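Local coordinates for fiber protein 2 (PDB 2BZV) that forms the trimeric head of the short fiber spike of human adenovirus 41, the fiber probably attaching the virion to the host receptor CXCAR, at residues C28-Y31 against D35-L38; L72-D77 against C85-S90. One frame throughout, in Å; residues are numbered along the deposited sequence. Where two conformers were deposited one is given.

How the contacts relate
Both contacts belong to the knob domain and follow one another along the chain: contact 1 closes the loop leading into strand 36-45, and contact 2 lays the loop 85-90 against strand 69-76. Their centres are about 11 Å apart and they touch directly. Ser29 N lies 2.9 Å from Ala86 O, a probable hydrogen bond that ties the loop of contact 1 to that of contact 2. Alongside, Leu38 CD2 meets Leu72 CD2 at 3.5 Å and Leu87 CD1 at 4.0 Å, so one apolar patch serves both. No other subunit of the trimer touches any of the four segments.

Contact 1: C28-Y31 against D35-L38; sequences CSIY and DANL
Cys28 and Ala36 face each other as a single antiparallel hydrogen-bonded pair, their CA atoms 4.9 Å apart, before the backbone of 28-31 swings away from that of 35-38. Ala36 N gives a bond to Cys28 O at 3.1 Å, whereas the return bond from Cys28 N to Ala36 O is weak and bent. The firmer grip comes from the Asp35 carboxylate, which reaches across to two successive backbone amides. Ile30 N meets OD1 of Asp35 at 2.8 Å and almost straight (173°), and Tyr31 N meets OD2 of Asp35, also at 2.8 Å. Both donors use the syn sides and stand slightly out of the carboxylate plane. With chi1 at 60°, CG of Asp35 sits between its own backbone N and carbonyl carbon and is carried toward the loop; chi2 near 0° then sets the carboxylate so that each oxygen faces one amide. OD2 also accepts from Glu32 N, so three amides fix the group's rotation. Beside this polar turn the contact is apolar: CB of Cys28 packs on CB of Leu38 at 4.0 Å, and Ala36 CB touches Cys28 CB and, more loosely, Ile30 CG1. The loop leads into strand 36-45, where Leu38 packs against Ile53 and Ile55 of the adjacent strand 48-57, while Ile30 and Tyr31 rest on Leu70 of strand 69-76.

Contact 2: L72-D77 against C85-S90; sequences LKLPFD and CALESS
Cys85 points its side chain into the angle between Pro75 and Leu74, and the two atoms of that side chain divide the work. Cys85 CB presses on Pro75 CD, 3.4 Å away and tighter than ordinary van der Waals contact, while Cys85 SG touches both Pro75 CD and, at 3.8 Å, Leu74 CD2. The thiol gets there because chi1 of 67° sets SG between the backbone N and the carbonyl carbon; from that position it also accepts a weak hydrogen bond from Leu87 N. Leu74 runs obliquely to Leu87, and its CD2 branch does the touching twice over, bridging the sulfur and CB of Leu87 (3.9 Å). Further back along the strand, CD1 of Leu72 comes up against Ala86 CB at 3.7 Å. No direct hydrogen bond joins the segments. Instead a water donates to Lys73 O at 2.7 Å and accepts from Ala86 N at 2.9 Å, linking the two backbones. Lys73 NZ hydrogen-bonds to Glu141 O. Leu74 also packs on Leu40 of strand 36-45, in the other sheet. In this chain the loop 85-90 is laid over the edge strand 69-76, and the leucine core it covers, packed between two antiparallel sheets, is characteristic of the beta-sandwich of the adenovirus fiber knob.

Contact 1: C28-Y31 against D35-L38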
loop_
_atom_site.group_PDB
_atom_site.type_symbol
_atom_site.label_atom_id
_atom_site.label_comp_id
_atom_site.label_asym_id
_atom_site.label_seq_id
_atom_site.Cartn_x
_atom_site.Cartn_y
_atom_site.Cartn_z
ATOM N N CYS A 28 10.628 16.755 -16.851
ATOM C CA CYS A 28 10.453 17.536 -15.643
ATOM C C CYS A 28 11.556 18.588 -15.602
ATOM O O CYS A 28 12.685 18.319 -15.996
ATOM C CB CYS A 28 10.508 16.594 -14.432
ATOM S SG CYS A 28 10.149 17.352 -12.839
ATOM N N SER A 29 11.210 19.783 -15.127
ATOM C CA SER A 29 12.123 20.925 -15.101
ATOM C C SER A 29 12.223 21.483 -13.688
ATOM O O SER A 29 11.301 22.160 -13.229
ATOM C CB SER A 29 11.596 22.007 -16.049
ATOM O OG SER A 29 11.521 21.510 -17.379
ATOM N N ILE A 30 13.317 21.178 -13.000
ATOM C CA ILE A 30 13.488 21.611 -11.604
ATOM C C ILE A 30 14.305 22.898 -11.538
ATOM O O ILE A 30 13.829 23.888 -10.986
ATOM C CB ILE A 30 14.159 20.508 -10.763
ATOM C CG1 ILE A 30 13.336 19.212 -10.787
ATOM C CG2 ILE A 30 14.388 21.013 -9.341
ATOM C CD1 ILE A 30 11.954 19.345 -10.153
ATOM N N TYR A 31 15.510 22.881 -12.103
ATOM C CA TYR A 31 16.382 24.073 -12.113
ATOM C C TYR A 31 16.540 24.630 -13.514
ATOM O O TYR A 31 16.754 25.825 -13.679
ATOM C CB TYR A 31 17.772 23.729 -11.604
ATOM C CG TYR A 31 17.860 23.197 -10.203
ATOM C CD1 TYR A 31 17.268 23.860 -9.130
ATOM C CD2 TYR A 31 18.595 22.051 -9.944
ATOM C CE1 TYR A 31 17.382 23.367 -7.839
ATOM C CE2 TYR A 31 18.713 21.548 -8.663
ATOM C CZ TYR A 31 18.106 22.203 -7.610
ATOM O OH TYR A 31 18.233 21.698 -6.334
ATOM N N ASP A 35 15.514 18.838 -17.038
ATOM C CA ASP A 35 16.691 18.368 -16.333
ATOM C C ASP A 35 16.423 17.119 -15.508
ATOM O O ASP A 35 17.351 16.608 -14.875
ATOM C CB ASP A 35 17.300 19.477 -15.458
ATOM C CG ASP A 35 16.349 20.021 -14.399
ATOM O OD1 ASP A 35 15.185 19.569 -14.311
ATOM O OD2 ASP A 35 16.787 20.924 -13.628
ATOM N N ALA A 36 15.183 16.617 -15.528
ATOM C CA ALA A 36 14.828 15.471 -14.708
ATOM C C ALA A 36 13.794 14.595 -15.388
ATOM O O ALA A 36 13.084 15.023 -16.309
ATOM C CB ALA A 36 14.285 15.945 -13.355
ATOM N N ASN A 37 13.706 13.356 -14.904
ATOM C CA ASN A 37 12.643 12.445 -15.291
ATOM C C ASN A 37 11.764 12.181 -14.083
ATOM O O ASN A 37 12.274 11.753 -13.041
ATOM C CB ASN A 37 13.212 11.128 -15.825
ATOM C CG ASN A 37 12.121 10.251 -16.403
ATOM O OD1 ASN A 37 11.343 9.660 -15.645
ATOM N ND2 ASN A 37 12.043 10.177 -17.730
ATOM N N LEU A 38 10.469 12.455 -14.222
ATOM C CA LEU A 38 9.504 12.163 -13.170
ATOM C C LEU A 38 8.617 11.019 -13.603
ATOM O O LEU A 38 7.946 11.095 -14.641
ATOM C CB LEU A 38 8.633 13.388 -12.885
ATOM C CG LEU A 38 7.532 13.144 -11.833
ATOM C CD1 LEU A 38 8.134 12.878 -10.456
ATOM C CD2 LEU A 38 6.590 14.319 -11.765
#

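Contact 2: L72-D77 against C85-S90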
loop_
_atom_site.group_PDB
_atom_site.type_symbol
_atom_site.label_atom_id
_atom_site.label_comp_id
_atom_site.label_asym_id
_atom_site.label_seq_id
_atom_site.Cartn_x
_atom_site.Cartn_y
_atom_site.Cartn_z
ATOM N N LEU A 72 8.595 19.353 -5.293
ATOM C CA LEU A 72 7.891 19.338 -6.569
ATOM C C LEU A 72 6.416 19.504 -6.278
ATOM O O LEU A 72 5.846 18.696 -5.548
ATOM C CB LEU A 72 8.111 18.003 -7.297
ATOM C CG LEU A 72 7.223 17.752 -8.529
ATOM C CD1 LEU A 72 7.608 18.717 -9.635
ATOM C CD2 LEU A 72 7.324 16.291 -8.992
ATOM N N LYS A 73 5.796 20.516 -6.870
ATOM C CA LYS A 73 4.369 20.757 -6.703
ATOM C C LYS A 73 3.629 20.479 -8.002
ATOM O O LYS A 73 3.993 21.010 -9.060
ATOM C CB LYS A 73 4.119 22.196 -6.250
ATOM C CG LYS A 73 2.672 22.444 -5.905
ATOM C CD LYS A 73 2.550 23.790 -5.230
ATOM C CE LYS A 73 1.108 23.990 -4.822
ATOM N NZ LYS A 73 0.932 25.343 -4.201
ATOM N N LEU A 74 2.580 19.672 -7.912
ATOM C CA LEU A 74 1.694 19.403 -9.045
ATOM C C LEU A 74 0.333 20.011 -8.708
ATOM O O LEU A 74 -0.384 19.498 -7.842
ATOM C CB LEU A 74 1.546 17.905 -9.310
ATOM C CG LEU A 74 2.860 17.158 -9.591
ATOM C CD1 LEU A 74 2.556 15.705 -9.873
ATOM C CD2 LEU A 74 3.631 17.762 -10.758
ATOM N N PRO A 75 -0.008 21.132 -9.350
ATOM C CA PRO A 75 -1.281 21.802 -9.105
ATOM C C PRO A 75 -2.352 21.385 -10.103
ATOM O O PRO A 75 -2.037 21.137 -11.276
ATOM C CB PRO A 75 -0.916 23.279 -9.325
ATOM C CG PRO A 75 0.107 23.232 -10.437
ATOM C CD PRO A 75 0.824 21.901 -10.298
ATOM N N PHE A 76 -3.600 21.342 -9.647
ATOM C CA PHE A 76 -4.735 20.962 -10.493
ATOM C C PHE A 76 -5.861 21.969 -10.316
ATOM O O PHE A 76 -6.011 22.564 -9.247
ATOM C CB PHE A 76 -5.269 19.569 -10.119
ATOM C CG PHE A 76 -4.230 18.478 -10.239
ATOM C CD1 PHE A 76 -4.144 17.692 -11.382
ATOM C CD2 PHE A 76 -3.341 18.244 -9.209
ATOM C CE1 PHE A 76 -3.166 16.706 -11.478
ATOM C CE2 PHE A 76 -2.374 17.261 -9.297
ATOM C CZ PHE A 76 -2.288 16.495 -10.434
ATOM N N ASP A 77 -6.667 22.125 -11.363
ATOM C CA ASP A 77 -7.874 22.938 -11.237
ATOM C C ASP A 77 -8.978 22.149 -10.527
ATOM O O ASP A 77 -8.799 20.973 -10.165
ATOM C CB ASP A 77 -8.300 23.530 -12.595
ATOM C CG ASP A 77 -8.834 22.507 -13.591
ATOM O OD1 ASP A 77 -9.152 21.361 -13.210
ATOM O OD2 ASP A 77 -8.952 22.884 -14.780
ATOM N N CYS A 85 3.187 23.520 -14.661
ATOM C CA CYS A 85 4.069 23.213 -13.548
ATOM C C CYS A 85 5.329 22.560 -14.092
ATOM O O CYS A 85 5.540 22.552 -15.308
ATOM C CB CYS A 85 3.352 22.322 -12.529
ATOM S SG CYS A 85 2.983 20.665 -13.139
ATOM N N ALA A 86 6.155 22.021 -13.198
ATOM C CA ALA A 86 7.447 21.463 -13.599
ATOM C C ALA A 86 7.316 20.206 -14.462
ATOM O O ALA A 86 8.279 19.843 -15.139
ATOM C CB ALA A 86 8.289 21.153 -12.383
ATOM N N LEU A 87 6.180 19.511 -14.395
ATOM C CA LEU A 87 5.960 18.297 -15.172
ATOM C C LEU A 87 5.415 18.650 -16.539
ATOM O O LEU A 87 4.437 19.377 -16.653
ATOM C CB LEU A 87 4.927 17.425 -14.444
ATOM C CG LEU A 87 4.467 16.152 -15.178
ATOM C CD1 LEU A 87 5.622 15.209 -15.511
ATOM C CD2 LEU A 87 3.409 15.440 -14.342
ATOM N N GLU A 88 6.008 18.068 -17.579
ATOM C CA GLU A 88 5.505 18.214 -18.949
ATOM C C GLU A 88 4.087 17.627 -19.026
ATOM O O GLU A 88 3.917 16.409 -18.906
ATOM C CB GLU A 88 6.486 17.500 -19.908
ATOM C CG GLU A 88 6.092 17.339 -21.390
ATOM C CD GLU A 88 7.199 16.703 -22.258
ATOM O OE1 GLU A 88 6.664 19.878 -21.559
ATOM O OE2 GLU A 88 8.505 20.440 -20.479
ATOM N N SER A 89 3.078 18.472 -19.256
ATOM C CA SER A 89 1.699 17.980 -19.191
ATOM C C SER A 89 1.378 16.932 -20.258
ATOM O O SER A 89 0.526 16.071 -20.034
ATOM C CB SER A 89 0.697 19.131 -19.282
ATOM O OG SER A 89 0.793 19.739 -20.553
ATOM N N SER A 90 2.068 16.962 -21.397
ATOM C CA SER A 90 1.809 15.967 -22.425
ATOM C C SER A 90 2.201 14.562 -21.995
ATOM O O SER A 90 1.820 13.600 -22.650
ATOM C CB SER A 90 2.530 16.329 -23.727
ATOM O OG SER A 90 3.927 16.207 -23.562
HETATM O O HOH W 1 5.862 22.486 -10.319
#